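Local atomic coordinates of protein Rv1364c/MT1410 (Mycobacterium tuberculosis, PDB entry 3KE6), a protein that probably dephosphorylates an anti-sigma factor antagonist with a manganese-binding PP2C-type phosphatase domain, and also carries an RsbW-type kinase-like ATPase domain. Residues 49-54 / 81-86; 98-103 / 170-175; 203-208 / 233-238; 368-371 / 376-379. One frame throughout, in Å; residues are numbered along the deposited sequence.

Interaction 1. Residues 49-54 / 81-86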
loop_
_atom_site.group_PDB
_atom_site.type_symbol
_atom_site.label_atom_id
_atom_site.label_comp_id
_atom_site.label_asym_id
_atom_site.label_seq_id
_atom_site.Cartn_x
_atom_site.Cartn_y
_atom_site.Cartn_z
ATOM N N THR A 49 -14.068 -19.036 -3.211
ATOM C CA THR A 49 -12.647 -19.078 -3.569
ATOM C C THR A 49 -12.023 -17.711 -3.278
ATOM O O THR A 49 -12.648 -16.672 -3.524
ATOM C CB THR A 49 -12.420 -19.444 -5.061
ATOM O OG1 THR A 49 -12.726 -18.318 -5.891
ATOM C CG2 THR A 49 -13.279 -20.630 -5.490
ATOM N N ALA A 50 -10.795 -17.713 -2.764
ATOM C CA ALA A 50 -10.117 -16.474 -2.359
ATOM C C ALA A 50 -9.415 -15.733 -3.500
ATOM O O ALA A 50 -8.905 -14.634 -3.294
ATOM C CB ALA A 50 -9.108 -16.772 -1.250
ATOM N N ALA A 51 -9.369 -16.319 -4.695
ATOM C CA ALA A 51 -8.608 -15.710 -5.792
ATOM C C ALA A 51 -9.014 -16.223 -7.182
ATOM O O ALA A 51 -9.534 -17.339 -7.341
ATOM C CB ALA A 51 -7.103 -15.910 -5.559
ATOM N N GLY A 52 -8.778 -15.381 -8.185
ATOM C CA GLY A 52 -9.075 -15.710 -9.576
ATOM C C GLY A 52 -7.929 -15.264 -10.459
ATOM O O GLY A 52 -6.774 -15.328 -10.060
ATOM N N GLY A 53 -8.254 -14.781 -11.650
ATOM C CA GLY A 53 -7.243 -14.416 -12.625
ATOM C C GLY A 53 -6.665 -13.044 -12.383
ATOM O O GLY A 53 -5.732 -12.641 -13.076
ATOM N N ASP A 54 -7.220 -12.325 -11.405
ATOM C CA ASP A 54 -6.764 -10.980 -11.056
ATOM C C ASP A 54 -5.797 -10.971 -9.869
ATOM O O ASP A 54 -5.896 -11.791 -8.955
ATOM C CB ASP A 54 -7.944 -10.084 -10.651
ATOM C CG ASP A 54 -8.733 -9.547 -11.826
ATOM O OD1 ASP A 54 -8.508 -9.976 -12.970
ATOM O OD2 ASP A 54 -9.619 -8.693 -11.587
ATOM N N ALA A 81 -3.742 -20.238 -10.437
ATOM C CA ALA A 81 -2.401 -20.818 -10.485
ATOM C C ALA A 81 -1.450 -20.014 -11.377
ATOM O O ALA A 81 -0.320 -19.700 -10.975
ATOM C CB ALA A 81 -2.473 -22.264 -10.957
ATOM N N VAL A 82 -1.919 -19.672 -12.571
ATOM C CA VAL A 82 -1.179 -18.807 -13.482
ATOM C C VAL A 82 -0.946 -17.427 -12.846
ATOM O O VAL A 82 0.176 -16.909 -12.868
ATOM C CB VAL A 82 -1.939 -18.668 -14.849
ATOM C CG1 VAL A 82 -1.243 -17.694 -15.790
ATOM C CG2 VAL A 82 -2.082 -20.040 -15.528
ATOM N N MET A 83 -1.986 -16.838 -12.263
ATOM C CA MET A 83 -1.837 -15.538 -11.601
ATOM C C MET A 83 -0.783 -15.571 -10.485
ATOM O O MET A 83 0.028 -14.650 -10.347
ATOM C CB MET A 83 -3.179 -15.063 -11.042
ATOM C CG MET A 83 -3.079 -13.877 -10.105
ATOM S SD MET A 83 -2.685 -14.283 -8.380
ATOM C CE MET A 83 -3.851 -15.598 -8.038
ATOM N N SER A 84 -0.803 -16.634 -9.694
ATOM C CA SER A 84 0.104 -16.768 -8.561
ATOM C C SER A 84 1.574 -16.738 -8.974
ATOM O O SER A 84 2.409 -16.116 -8.306
ATOM C CB SER A 84 -0.177 -18.075 -7.834
ATOM O OG SER A 84 0.716 -18.229 -6.739
ATOM N N GLN A 85 1.875 -17.417 -10.078
ATOM C CA GLN A 85 3.232 -17.472 -10.598
ATOM C C GLN A 85 3.700 -16.136 -11.162
ATOM O O GLN A 85 4.855 -15.753 -10.980
ATOM C CB GLN A 85 3.340 -18.545 -11.673
ATOM C CG GLN A 85 3.216 -19.955 -11.144
ATOM C CD GLN A 85 3.596 -20.976 -12.198
ATOM O OE1 GLN A 85 4.792 -21.210 -12.456
ATOM N NE2 GLN A 85 2.590 -21.579 -12.829
ATOM N N LEU A 86 2.808 -15.444 -11.860
ATOM C CA LEU A 86 3.149 -14.170 -12.480
ATOM C C LEU A 86 3.368 -13.127 -11.429
ATOM O O LEU A 86 4.283 -12.311 -11.530
ATOM C CB LEU A 86 2.023 -13.687 -13.376
ATOM C CG LEU A 86 1.768 -14.462 -14.663
ATOM C CD1 LEU A 86 0.674 -13.742 -15.428
ATOM C CD2 LEU A 86 3.028 -14.571 -15.493
#
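The flat groups that Met83 meets are peptide units, with no aromatic ring among them. Its side chain lies against the carbonyl oxygens of Gly52, Gly53 and Asp54. Met83 CE comes 3.6 Å from Gly52 O. Met83 CG lies 3.7 Å from Asp54 O. Met83 CB is 4.1 Å from Gly53 O. The methyl end then reaches on to Ala51, where Met83 CE and Ala51 CB are 4.1 Å apart. CG stands anti to the backbone N (chi1 168°), and two further bends turn the methyl back along the loop.

Helix 77-95 thus presents one buried thioether to the loop that leads into strand 54-60. Met83 also touches Trp55 of that strand. Polar bonds from other parts of the chain hold the loop: Gly53 N bonds to Asp248 OD2, and the Gly53 backbone is hydrogen-bonded to that of Val72, a manganese ligand. The Asp54 side chain sets out away from the helix; it lies about 5 Å from a bound manganese, and Thr187 and Thr250 both bond to its OD2.

No hydrogen bond crosses between the segments. The helix therefore meets this loop beside the metal site by van der Waals contact, and the polar grip on the loop comes from elsewhere.

Interaction 2. Residues 98-103 / 170-175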
loop_
_atom_site.group_PDB
_atom_site.type_symbol
_atom_site.label_atom_id
_atom_site.label_comp_id
_atom_site.label_asym_id
_atom_site.label_seq_id
_atom_site.Cartn_x
_atom_site.Cartn_y
_atom_site.Cartn_z
ATOM N N TYR A 98 15.064 -3.819 -10.235
ATOM C CA TYR A 98 14.926 -3.593 -11.678
ATOM C C TYR A 98 13.848 -2.554 -11.954
ATOM O O TYR A 98 12.925 -2.385 -11.165
ATOM C CB TYR A 98 14.609 -4.899 -12.406
ATOM C CG TYR A 98 15.772 -5.861 -12.388
ATOM C CD1 TYR A 98 16.897 -5.631 -13.177
ATOM C CD2 TYR A 98 15.767 -6.984 -11.563
ATOM C CE1 TYR A 98 17.986 -6.507 -13.154
ATOM C CE2 TYR A 98 16.850 -7.859 -11.528
ATOM C CZ TYR A 98 17.948 -7.615 -12.329
ATOM O OH TYR A 98 19.012 -8.476 -12.308
ATOM N N THR A 99 13.973 -1.849 -13.073
ATOM C CA THR A 99 12.993 -0.825 -13.432
ATOM C C THR A 99 11.724 -1.505 -13.919
ATOM O O THR A 99 11.713 -2.709 -14.192
ATOM C CB THR A 99 13.504 0.113 -14.553
ATOM O OG1 THR A 99 13.371 -0.537 -15.827
ATOM C CG2 THR A 99 14.964 0.518 -14.312
ATOM N N VAL A 100 10.665 -0.723 -14.054
ATOM C CA VAL A 100 9.390 -1.235 -14.527
ATOM C C VAL A 100 9.562 -1.962 -15.860
ATOM O O VAL A 100 9.031 -3.064 -16.046
ATOM C CB VAL A 100 8.376 -0.095 -14.673
ATOM C CG1 VAL A 100 7.133 -0.562 -15.392
ATOM C CG2 VAL A 100 8.029 0.452 -13.288
ATOM N N VAL A 101 10.321 -1.360 -16.774
ATOM C CA VAL A 101 10.483 -1.938 -18.083
ATOM C C VAL A 101 11.246 -3.253 -17.966
ATOM O O VAL A 101 10.806 -4.283 -18.473
ATOM C CB VAL A 101 11.184 -0.956 -19.046
ATOM C CG1 VAL A 101 11.615 -1.657 -20.323
ATOM C CG2 VAL A 101 10.251 0.214 -19.345
ATOM N N GLU A 102 12.371 -3.223 -17.269
ATOM C CA GLU A 102 13.191 -4.413 -17.114
ATOM C C GLU A 102 12.411 -5.533 -16.423
ATOM O O GLU A 102 12.554 -6.698 -16.777
ATOM C CB GLU A 102 14.462 -4.091 -16.326
ATOM C CG GLU A 102 15.461 -3.145 -17.044
ATOM C CD GLU A 102 16.405 -2.442 -16.073
ATOM O OE1 GLU A 102 16.075 -2.368 -14.869
ATOM O OE2 GLU A 102 17.473 -1.956 -16.506
ATOM N N ALA A 103 11.578 -5.184 -15.448
ATOM C CA ALA A 103 10.811 -6.198 -14.717
ATOM C C ALA A 103 9.786 -6.840 -15.648
ATOM O O ALA A 103 9.699 -8.062 -15.756
ATOM C CB ALA A 103 10.129 -5.591 -13.481
ATOM N N PHE A 170 7.709 -3.120 -24.129
ATOM C CA PHE A 170 7.046 -2.522 -22.963
ATOM C C PHE A 170 7.417 -1.055 -22.798
ATOM O O PHE A 170 8.039 -0.675 -21.804
ATOM C CB PHE A 170 7.389 -3.298 -21.700
ATOM C CG PHE A 170 6.841 -4.681 -21.689
ATOM C CD1 PHE A 170 5.559 -4.927 -21.216
ATOM C CD2 PHE A 170 7.597 -5.746 -22.161
ATOM C CE1 PHE A 170 5.039 -6.211 -21.213
ATOM C CE2 PHE A 170 7.087 -7.035 -22.155
ATOM C CZ PHE A 170 5.804 -7.268 -21.683
ATOM N N PRO A 171 7.037 -0.225 -23.780
ATOM C CA PRO A 171 7.227 1.225 -23.700
ATOM C C PRO A 171 6.496 1.843 -22.514
ATOM O O PRO A 171 5.481 1.303 -22.069
ATOM C CB PRO A 171 6.644 1.730 -25.024
ATOM C CG PRO A 171 5.795 0.622 -25.537
ATOM C CD PRO A 171 6.416 -0.631 -25.052
ATOM N N VAL A 172 7.012 2.961 -22.007
ATOM C CA VAL A 172 6.517 3.558 -20.760
ATOM C C VAL A 172 6.328 5.069 -20.895
ATOM O O VAL A 172 7.102 5.725 -21.574
ATOM C CB VAL A 172 7.479 3.291 -19.562
ATOM C CG1 VAL A 172 7.419 1.830 -19.129
ATOM C CG2 VAL A 172 8.908 3.693 -19.893
ATOM N N ARG A 173 5.296 5.608 -20.250
ATOM C CA ARG A 173 5.018 7.046 -20.275
ATOM C C ARG A 173 5.077 7.587 -18.862
ATOM O O ARG A 173 5.183 6.820 -17.914
ATOM C CB ARG A 173 3.625 7.331 -20.835
ATOM C CG ARG A 173 3.445 7.084 -22.304
ATOM C CD ARG A 173 2.033 7.484 -22.749
ATOM N NE ARG A 173 1.958 8.872 -23.211
ATOM C CZ ARG A 173 1.730 9.944 -22.445
ATOM N NH1 ARG A 173 1.538 9.850 -21.137
ATOM N NH2 ARG A 173 1.693 11.145 -23.010
ATOM N N SER A 174 4.978 8.907 -18.728
ATOM C CA SER A 174 4.992 9.551 -17.422
ATOM C C SER A 174 3.895 10.591 -17.255
ATOM O O SER A 174 3.503 11.242 -18.204
ATOM C CB SER A 174 6.356 10.190 -17.170
ATOM O OG SER A 174 7.264 9.210 -16.693
ATOM N N GLU A 175 3.398 10.718 -16.031
ATOM C CA GLU A 175 2.492 11.796 -15.650
ATOM C C GLU A 175 3.027 12.335 -14.346
ATOM O O GLU A 175 3.513 11.566 -13.537
ATOM C CB GLU A 175 1.068 11.271 -15.434
ATOM C CG GLU A 175 0.253 11.070 -16.715
ATOM C CD GLU A 175 -0.354 12.355 -17.283
ATOM O OE1 GLU A 175 -0.294 13.425 -16.632
ATOM O OE2 GLU A 175 -0.905 12.281 -18.403
#
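Val101 and Val172 touch through their methyl branches. Val101 CG2 is modelled 3.3 Å from Val172 CG1, and Val172 CG2 lies 3.8 Å from the same Val101 methyl. The two side chains meet at a slant. Val101 CG2 also reaches the backbone, 3.4 Å from Phe170 O. With CG1 anti to the backbone N (chi1 168°), CG2 is the branch that lies between Val172 and Phe170 O. Val100 adds a looser contact, with its CG1 4.4 Å from Val172 CG1. No hydrogen bond joins the segments.

One shell out, the Phe170 ring leads away from residues 98-103. It packs further along helix 100-110, on Leu104, Glu105 and Asp108. Val172 rests on Gln135 and Cys137 of strand 133-139, and the backbones of Arg173 and Tyr136 are hydrogen-bonded.

The start of the helix is fixed by two nearly straight bonds. Glu102 N donates to Thr99 OG1 at 3.2 Å. Thr99 N donates to Glu102 OE1 at 2.8 Å, meeting the carboxylate on its anti side, 23° out of plane. The edge of the Tyr98 ring faces the same OE1.

These reciprocal bonds make a capping box. It opens a helix whose first turn packs beside the last strand of the five-stranded antiparallel sheet, as expected for the helix-covered beta sandwich of PP2C-type phosphatases.

Interaction 3. Residues 203-208 / 233-238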
loop_
_atom_site.group_PDB
_atom_site.type_symbol
_atom_site.label_atom_id
_atom_site.label_comp_id
_atom_site.label_asym_id
_atom_site.label_seq_id
_atom_site.Cartn_x
_atom_site.Cartn_y
_atom_site.Cartn_z
ATOM N N ALA A 203 -16.984 5.905 -19.314
ATOM C CA ALA A 203 -17.311 7.298 -18.967
ATOM C C ALA A 203 -18.052 7.443 -17.627
ATOM O O ALA A 203 -18.074 8.533 -17.059
ATOM C CB ALA A 203 -18.110 7.948 -20.081
ATOM N N GLU A 204 -18.651 6.360 -17.130
ATOM C CA GLU A 204 -19.403 6.404 -15.878
ATOM C C GLU A 204 -18.458 6.280 -14.692
ATOM O O GLU A 204 -18.617 6.952 -13.669
ATOM C CB GLU A 204 -20.443 5.281 -15.835
ATOM C CG GLU A 204 -21.475 5.459 -14.722
ATOM C CD GLU A 204 -22.431 4.282 -14.588
ATOM O OE1 GLU A 204 -22.799 3.677 -15.636
ATOM O OE2 GLU A 204 -22.816 3.981 -13.426
ATOM N N PHE A 205 -17.487 5.389 -14.835
ATOM C CA PHE A 205 -16.421 5.230 -13.871
ATOM C C PHE A 205 -15.713 6.577 -13.678
ATOM O O PHE A 205 -15.588 7.050 -12.554
ATOM C CB PHE A 205 -15.485 4.107 -14.367
ATOM C CG PHE A 205 -14.236 3.899 -13.546
ATOM C CD1 PHE A 205 -14.179 4.220 -12.191
ATOM C CD2 PHE A 205 -13.113 3.342 -14.144
ATOM C CE1 PHE A 205 -13.008 4.019 -11.458
ATOM C CE2 PHE A 205 -11.943 3.126 -13.424
ATOM C CZ PHE A 205 -11.889 3.460 -12.081
ATOM N N ALA A 206 -15.288 7.210 -14.768
ATOM C CA ALA A 206 -14.624 8.524 -14.695
ATOM C C ALA A 206 -15.470 9.588 -13.984
ATOM O O ALA A 206 -15.000 10.215 -13.045
ATOM C CB ALA A 206 -14.241 9.010 -16.094
ATOM N N ASP A 207 -16.711 9.777 -14.433
ATOM C CA ASP A 207 -17.605 10.804 -13.866
ATOM C C ASP A 207 -17.871 10.588 -12.384
ATOM O O ASP A 207 -17.946 11.545 -11.626
ATOM C CB ASP A 207 -18.962 10.852 -14.610
ATOM C CG ASP A 207 -18.840 11.361 -16.043
ATOM O OD1 ASP A 207 -17.714 11.352 -16.587
ATOM O OD2 ASP A 207 -19.878 11.758 -16.636
ATOM N N LEU A 208 -18.038 9.330 -11.994
ATOM C CA LEU A 208 -18.356 8.968 -10.615
ATOM C C LEU A 208 -17.162 9.222 -9.700
ATOM O O LEU A 208 -17.305 9.776 -8.614
ATOM C CB LEU A 208 -18.768 7.495 -10.549
ATOM C CG LEU A 208 -19.398 6.936 -9.273
ATOM C CD1 LEU A 208 -20.501 7.847 -8.723
ATOM C CD2 LEU A 208 -19.947 5.532 -9.573
ATOM N N SER A 233 -13.591 2.797 -2.308
ATOM C CA SER A 233 -14.757 2.077 -1.831
ATOM C C SER A 233 -16.039 2.498 -2.578
ATOM O O SER A 233 -16.743 1.656 -3.152
ATOM C CB SER A 233 -14.903 2.315 -0.322
ATOM O OG SER A 233 -15.663 1.304 0.300
ATOM N N ASP A 234 -16.327 3.797 -2.602
ATOM C CA ASP A 234 -17.627 4.274 -3.092
ATOM C C ASP A 234 -17.783 4.158 -4.602
ATOM O O ASP A 234 -18.859 3.814 -5.098
ATOM C CB ASP A 234 -17.899 5.714 -2.636
ATOM C CG ASP A 234 -18.109 5.818 -1.141
ATOM O OD1 ASP A 234 -18.674 4.871 -0.554
ATOM O OD2 ASP A 234 -17.711 6.841 -0.548
ATOM N N THR A 235 -16.714 4.459 -5.327
ATOM C CA THR A 235 -16.678 4.211 -6.758
ATOM C C THR A 235 -17.132 2.795 -7.062
ATOM O O THR A 235 -18.086 2.590 -7.820
ATOM C CB THR A 235 -15.265 4.385 -7.315
ATOM O OG1 THR A 235 -15.027 5.771 -7.579
ATOM C CG2 THR A 235 -15.093 3.597 -8.593
ATOM N N LEU A 236 -16.465 1.821 -6.451
ATOM C CA LEU A 236 -16.691 0.417 -6.805
ATOM C C LEU A 236 -18.097 -0.085 -6.452
ATOM O O LEU A 236 -18.698 -0.838 -7.217
ATOM C CB LEU A 236 -15.621 -0.481 -6.181
ATOM C CG LEU A 236 -15.568 -1.921 -6.711
ATOM C CD1 LEU A 236 -14.132 -2.373 -6.919
ATOM C CD2 LEU A 236 -16.321 -2.893 -5.778
ATOM N N GLU A 237 -18.622 0.365 -5.315
ATOM C CA GLU A 237 -19.915 -0.112 -4.805
ATOM C C GLU A 237 -21.130 0.556 -5.470
ATOM O O GLU A 237 -22.193 -0.054 -5.555
ATOM C CB GLU A 237 -19.961 0.020 -3.275
ATOM C CG GLU A 237 -18.936 -0.911 -2.581
ATOM C CD GLU A 237 -18.562 -0.465 -1.168
ATOM O OE1 GLU A 237 -19.492 -0.286 -0.334
ATOM O OE2 GLU A 237 -17.339 -0.305 -0.899
ATOM N N LEU A 238 -20.975 1.789 -5.945
ATOM C CA LEU A 238 -22.001 2.405 -6.786
ATOM C C LEU A 238 -21.949 1.826 -8.207
ATOM O O LEU A 238 -22.989 1.514 -8.788
ATOM C CB LEU A 238 -21.870 3.930 -6.812
ATOM C CG LEU A 238 -22.317 4.622 -5.524
ATOM C CD1 LEU A 238 -21.808 6.058 -5.437
ATOM C CD2 LEU A 238 -23.823 4.587 -5.407
#
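Phe205 and Leu208 of helix 198-212 pack on Thr235 and Leu238 of helix 227-241. The two helices form a roughly antiparallel pair on the outer side of the mixed sheet, one of the helical layers of the PP2C-type sandwich. Their short segments run at 142° to each other, with the axes 10.1 Å apart at closest approach.

The contacts across the pair are apolar. Leu208 points at the other helix, and its CD2 lies 3.7 Å from Leu238 CB. Its other methyl, Leu208 CD1, is 4.0 Å from Leu238 CD1. The two leucine side chains cross at about a right angle. Leu208 CD2 also approaches the backbone, 3.9 Å from Thr235 O. Beside them the CD1-CE1 side of the Phe205 ring meets the Thr235 methyl at a slant, with Phe205 CE1 3.6 Å from Thr235 CG2. The Thr235 hydroxyl stands beside the backbone N (chi1 -83°), with the methyl anti to that N and turned to the ring. From there OG1 bonds back to Leu231 O within its own helix.

Phe205 links helix 198-212 to the mixed sheet: it forms a T-shaped pair with Tyr186 and also touches Tyr155.

Polar side chains are engaged away from the apolar contact. Glu204 OE1 makes salt bridges to Arg193 and Arg196. On helix 227-241, away from helix 198-212, Ser233 OG donates to Glu237 OE2 at 2.6 Å, reaching the syn side of the carboxylate 25° out of its plane.

Interaction 4. Residues 368-371 / 376-379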
loop_
_atom_site.group_PDB
_atom_site.type_symbol
_atom_site.label_atom_id
_atom_site.label_comp_id
_atom_site.label_asym_id
_atom_site.label_seq_id
_atom_site.Cartn_x
_atom_site.Cartn_y
_atom_site.Cartn_z
ATOM N N ALA A 368 12.437 -5.466 17.621
ATOM C CA ALA A 368 12.766 -4.616 18.751
ATOM C C ALA A 368 14.188 -4.886 19.225
ATOM O O ALA A 368 14.704 -5.969 19.045
ATOM C CB ALA A 368 11.792 -4.836 19.875
ATOM N N ARG A 369 14.805 -3.882 19.837
ATOM C CA ARG A 369 16.179 -3.984 20.311
ATOM C C ARG A 369 16.390 -3.091 21.518
ATOM O O ARG A 369 15.736 -2.081 21.648
ATOM C CB ARG A 369 17.122 -3.586 19.188
ATOM C CG ARG A 369 17.526 -4.736 18.339
ATOM C CD ARG A 369 17.843 -4.314 16.945
ATOM N NE ARG A 369 16.617 -4.083 16.184
ATOM C CZ ARG A 369 16.508 -4.204 14.857
ATOM N NH1 ARG A 369 15.339 -3.974 14.286
ATOM N NH2 ARG A 369 17.548 -4.562 14.091
ATOM N N ILE A 370 17.272 -3.486 22.414
ATOM C CA ILE A 370 17.623 -2.673 23.563
ATOM C C ILE A 370 19.151 -2.590 23.558
ATOM O O ILE A 370 19.821 -3.595 23.328
ATOM C CB ILE A 370 17.112 -3.264 24.922
ATOM C CG1 ILE A 370 15.607 -3.066 25.177
ATOM C CG2 ILE A 370 17.694 -2.487 26.072
ATOM C CD1 ILE A 370 14.627 -3.321 24.029
ATOM N N MET A 371 19.681 -1.385 23.768
ATOM C CA MET A 371 21.119 -1.145 23.929
ATOM C C MET A 371 21.365 -0.409 25.249
ATOM O O MET A 371 20.563 0.433 25.660
ATOM C CB MET A 371 21.624 -0.290 22.773
ATOM C CG MET A 371 21.782 -1.034 21.475
ATOM S SD MET A 371 21.141 -0.234 19.985
ATOM C CE MET A 371 19.407 -0.108 20.382
ATOM N N GLY A 376 23.123 5.662 29.874
ATOM C CA GLY A 376 21.999 5.518 28.956
ATOM C C GLY A 376 21.515 4.150 28.524
ATOM O O GLY A 376 22.257 3.177 28.504
ATOM N N THR A 377 20.239 4.132 28.152
ATOM C CA THR A 377 19.576 3.011 27.500
ATOM C C THR A 377 18.819 3.522 26.293
ATOM O O THR A 377 18.144 4.539 26.377
ATOM C CB THR A 377 18.541 2.345 28.423
ATOM O OG1 THR A 377 19.194 1.756 29.549
ATOM C CG2 THR A 377 17.794 1.278 27.692
ATOM N N THR A 378 18.939 2.789 25.184
ATOM C CA THR A 378 18.113 2.993 23.971
ATOM C C THR A 378 17.287 1.737 23.663
ATOM O O THR A 378 17.811 0.630 23.583
ATOM C CB THR A 378 18.996 3.275 22.746
ATOM O OG1 THR A 378 19.825 4.428 22.991
ATOM C CG2 THR A 378 18.158 3.491 21.519
ATOM N N ALA A 379 15.990 1.925 23.497
ATOM C CA ALA A 379 15.061 0.857 23.098
ATOM C C ALA A 379 14.527 1.241 21.743
ATOM O O ALA A 379 14.104 2.357 21.575
ATOM C CB ALA A 379 13.932 0.735 24.078
#
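Met371 and Thr378 face each other on one side of the sheet, and Ile370 and Ala379 on the other. The CG of Met371 stands beside the backbone N (chi1 -76°), and bends at the next two torsions bring the methyl over the partner strand. There Met371 CE lies 4.0 Å from Thr378 CG2, and it also comes 3.7 Å from Thr378 O. The Met371 and Thr378 side chains cross obliquely. Of the Thr378 side chain, the CG2 methyl is what Met371 CE meets most closely.

On the other side Ile370 uses both branches. Ile370 CD1 reaches Ala379 CB at 4.1 Å. Ile370 CG2 lies 4.1 Å from Thr377 CG2, two residues from Ala379 along the strand. The hydroxyl of Thr377 is engaged elsewhere and bonds to His372 ND1.

The two strands belong to a beta hairpin, 367-373 with 376-391, in the histidine kinase-like ATPase domain. They run antiparallel, at 173°. Met371 and Thr378 are a hydrogen-bonded pair, and Ile370 and Ala379 a non-hydrogen-bonded one. Met371 N donates to Thr378 O at 2.8 Å, close to the line of the carbonyl. Thr378 N returns the bond to Met371 O at 2.9 Å, with the donor tilted 22° from the carbonyl plane. CA-H...O contacts supplement them, such as Ile370 CA to Thr378 O at 3.3 Å. Arg369 leads away from this pairing to a salt bridge with Glu367, while backbone bonds from Thr377 and Ala379 reach strand 333-340.

How the interactions relate
Interactions 1, 2 and 3 belong to the phosphatase part, and interaction 4 to the kinase-like ATPase domain. Interactions 1 and 2 use consecutive helices, 77-95 and 100-110, on the five-stranded sheet; their centres are about 23 Å apart. Interaction 3 packs helices on the mixed sheet, with its centre about 25 Å from that of interaction 1. Interaction 1 is the one beside the metals: the Asp54 side chain is about 5 Å from a manganese, against about 14 Å for Phe205 of interaction 3. Interaction 4 lies far off, its centre about 43 Å from that of interaction 1 and about 49 Å from that of interaction 3. None of the four touches another.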